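PDB 3G7Q: valine-pyruvate aminotransferase from Salmonella typhimurium, which catalyses the pyridoxal 5'-phosphate-dependent transfer of an amino group from L-valine to pyruvate, giving 3-methyl-2-oxobutanoate and L-alanine, and probably takes part in alanine biosynthesis. Local coordinates for residues A[95-98]-A[99-102]. Numbering follows the deposited sequence.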
ATOM      1  N   ASP A  95      -3.264  -5.341 -27.548  1.00 35.33           N
ATOM      2  CA  ASP A  95      -4.722  -5.335 -27.411  1.00 36.77           C
ATOM      3  C   ASP A  95      -5.081  -5.276 -25.916  1.00 37.28           C
ATOM      4  O   ASP A  95      -5.518  -6.251 -25.328  1.00 37.65           O
ATOM      5  CB  ASP A  95      -5.305  -6.561 -28.104  1.00 39.36           C
ATOM      6  CG  ASP A  95      -6.816  -6.576 -28.110  1.00 41.20           C
ATOM      7  OD1 ASP A  95      -7.451  -5.559 -27.759  1.00 42.91           O
ATOM      8  OD2 ASP A  95      -7.370  -7.629 -28.481  1.00 52.70           O
ATOM      9  N   ILE A  96      -4.879  -4.103 -25.329  1.00 37.25           N
ATOM     10  CA  ILE A  96      -5.102  -3.869 -23.908  1.00 37.42           C
ATOM     11  C   ILE A  96      -6.335  -2.997 -23.717  1.00 38.59           C
ATOM     12  O   ILE A  96      -6.547  -2.067 -24.465  1.00 38.79           O
ATOM     13  CB  ILE A  96      -3.871  -3.152 -23.282  1.00 37.50           C
ATOM     14  CG1 ILE A  96      -2.619  -4.020 -23.382  1.00 45.26           C
ATOM     15  CG2 ILE A  96      -4.062  -2.834 -21.807  1.00 40.32           C
ATOM     16  CD1 ILE A  96      -2.830  -5.425 -22.892  1.00 43.76           C
ATOM     17  N   GLU A  97      -7.164  -3.330 -22.730  1.00 36.49           N
ATOM     18  CA  GLU A  97      -8.304  -2.521 -22.370  1.00 36.70           C
ATOM     19  C   GLU A  97      -8.158  -2.251 -20.886  1.00 34.85           C
ATOM     20  O   GLU A  97      -7.342  -2.887 -20.238  1.00 31.69           O
ATOM     21  CB  GLU A  97      -9.606  -3.261 -22.650  1.00 35.94           C
ATOM     22  CG  GLU A  97      -9.947  -3.454 -24.130  1.00 42.68           C
ATOM     23  CD  GLU A  97     -10.240  -2.152 -24.873  1.00 45.77           C
ATOM     24  OE1 GLU A  97     -10.245  -1.064 -24.248  1.00 51.43           O
ATOM     25  OE2 GLU A  97     -10.483  -2.226 -26.097  1.00 53.60           O
ATOM     26  N   PRO A  98      -8.942  -1.303 -20.327  1.00 37.05           N
ATOM     27  CA  PRO A  98      -8.845  -1.043 -18.874  1.00 35.56           C
ATOM     28  C   PRO A  98      -9.015  -2.285 -17.992  1.00 35.10           C
ATOM     29  O   PRO A  98      -8.411  -2.369 -16.931  1.00 34.79           O
ATOM     30  CB  PRO A  98      -9.977  -0.038 -18.625  1.00 37.08           C
ATOM     31  CG  PRO A  98     -10.122   0.670 -19.911  1.00 39.31           C
ATOM     32  CD  PRO A  98      -9.876  -0.373 -20.982  1.00 38.04           C
ATOM     33  N   GLN A  99      -9.785  -3.265 -18.459  1.00 35.13           N
ATOM     34  CA  GLN A  99     -10.019  -4.510 -17.721  1.00 36.84           C
ATOM     35  C   GLN A  99      -8.776  -5.398 -17.665  1.00 36.60           C
ATOM     36  O   GLN A  99      -8.782  -6.418 -16.975  1.00 36.03           O
ATOM     37  CB  GLN A  99     -11.153  -5.332 -18.333  1.00 37.66           C
ATOM     38  CG  GLN A  99     -12.337  -4.527 -18.821  1.00 48.58           C
ATOM     39  CD  GLN A  99     -12.122  -3.990 -20.232  1.00 53.12           C
ATOM     40  OE1 GLN A  99     -11.885  -4.753 -21.177  1.00 63.65           O
ATOM     41  NE2 GLN A  99     -12.220  -2.680 -20.378  1.00 44.40           N
ATOM     42  N   ASN A 100      -7.745  -5.044 -18.440  1.00 34.05           N
ATOM     43  CA  ASN A 100      -6.461  -5.725 -18.416  1.00 33.56           C
ATOM     44  C   ASN A 100      -5.442  -5.018 -17.526  1.00 32.85           C
ATOM     45  O   ASN A 100      -4.287  -5.440 -17.472  1.00 31.88           O
ATOM     46  CB  ASN A 100      -5.871  -5.798 -19.827  1.00 33.56           C
ATOM     47  CG  ASN A 100      -6.719  -6.591 -20.773  1.00 35.33           C
ATOM     48  OD1 ASN A 100      -7.278  -6.040 -21.717  1.00 33.55           O
ATOM     49  ND2 ASN A 100      -6.884  -7.883 -20.491  1.00 35.83           N
ATOM     50  N   ILE A 101      -5.859  -3.994 -16.788  1.00 30.71           N
ATOM     51  CA  ILE A 101      -4.927  -3.226 -15.969  1.00 33.06           C
ATOM     52  C   ILE A 101      -5.404  -3.068 -14.514  1.00 35.79           C
ATOM     53  O   ILE A 101      -6.587  -2.803 -14.270  1.00 35.28           O
ATOM     54  CB  ILE A 101      -4.728  -1.826 -16.557  1.00 34.01           C
ATOM     55  CG1 ILE A 101      -4.404  -1.907 -18.073  1.00 33.16           C
ATOM     56  CG2 ILE A 101      -3.630  -1.097 -15.815  1.00 34.57           C
ATOM     57  CD1 ILE A 101      -4.078  -0.547 -18.709  1.00 34.38           C
ATOM     58  N   ALA A 102      -4.482  -3.265 -13.575  1.00 35.60           N
ATOM     59  CA  ALA A 102      -4.743  -3.060 -12.133  1.00 36.51           C
ATOM     60  C   ALA A 102      -3.618  -2.191 -11.586  1.00 37.37           C
ATOM     61  O   ALA A 102      -2.469  -2.267 -12.051  1.00 32.55           O
ATOM     62  CB  ALA A 102      -4.812  -4.399 -11.406  1.00 36.07           C
TER
HETATM   63  O   HOH W   1     -13.458  -1.700 -23.036  1.00 77.84           O
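Asn100 folds its amide back onto Glu97 across a short 3-10 turn that leads from the loop after helix 77-92 into strand 101-104, outermost in this chain's seven-stranded mixed sheet, within the aminotransferase domain of class I and II. Its OD1 accepts Glu97 N at 2.9 Å, in the carbonyl plane and on a lone pair. CG lies beside its own backbone N (chi1 -63°), which turns the amide back toward Glu97; ND2 donates a hydrogen bond to Ala263 O. In return Asn100 N donates to Glu97 O at 2.8 Å, so both backbone polar atoms of Glu97 are gripped by one residue. Ile101 N closes the next step of the turn on Pro98 O (3.0 Å). On the outer side Gln99, bent at chi2 (84°), runs alongside Pro98 and Glu97: NE2 lies 3.3 Å from Pro98 CD, and the Gln99 amide and Glu97 carboxylate planes are 22° apart. A water accepts from NE2 and gives a weak bond to Glu97 OE1, whereas OE2 forms a salt bridge with Arg89. On the buried side Ile96 and Ile101 cross nearly perpendicularly, touching through Ile96 CG2 and Ile101 CD1, 3.9 Å apart.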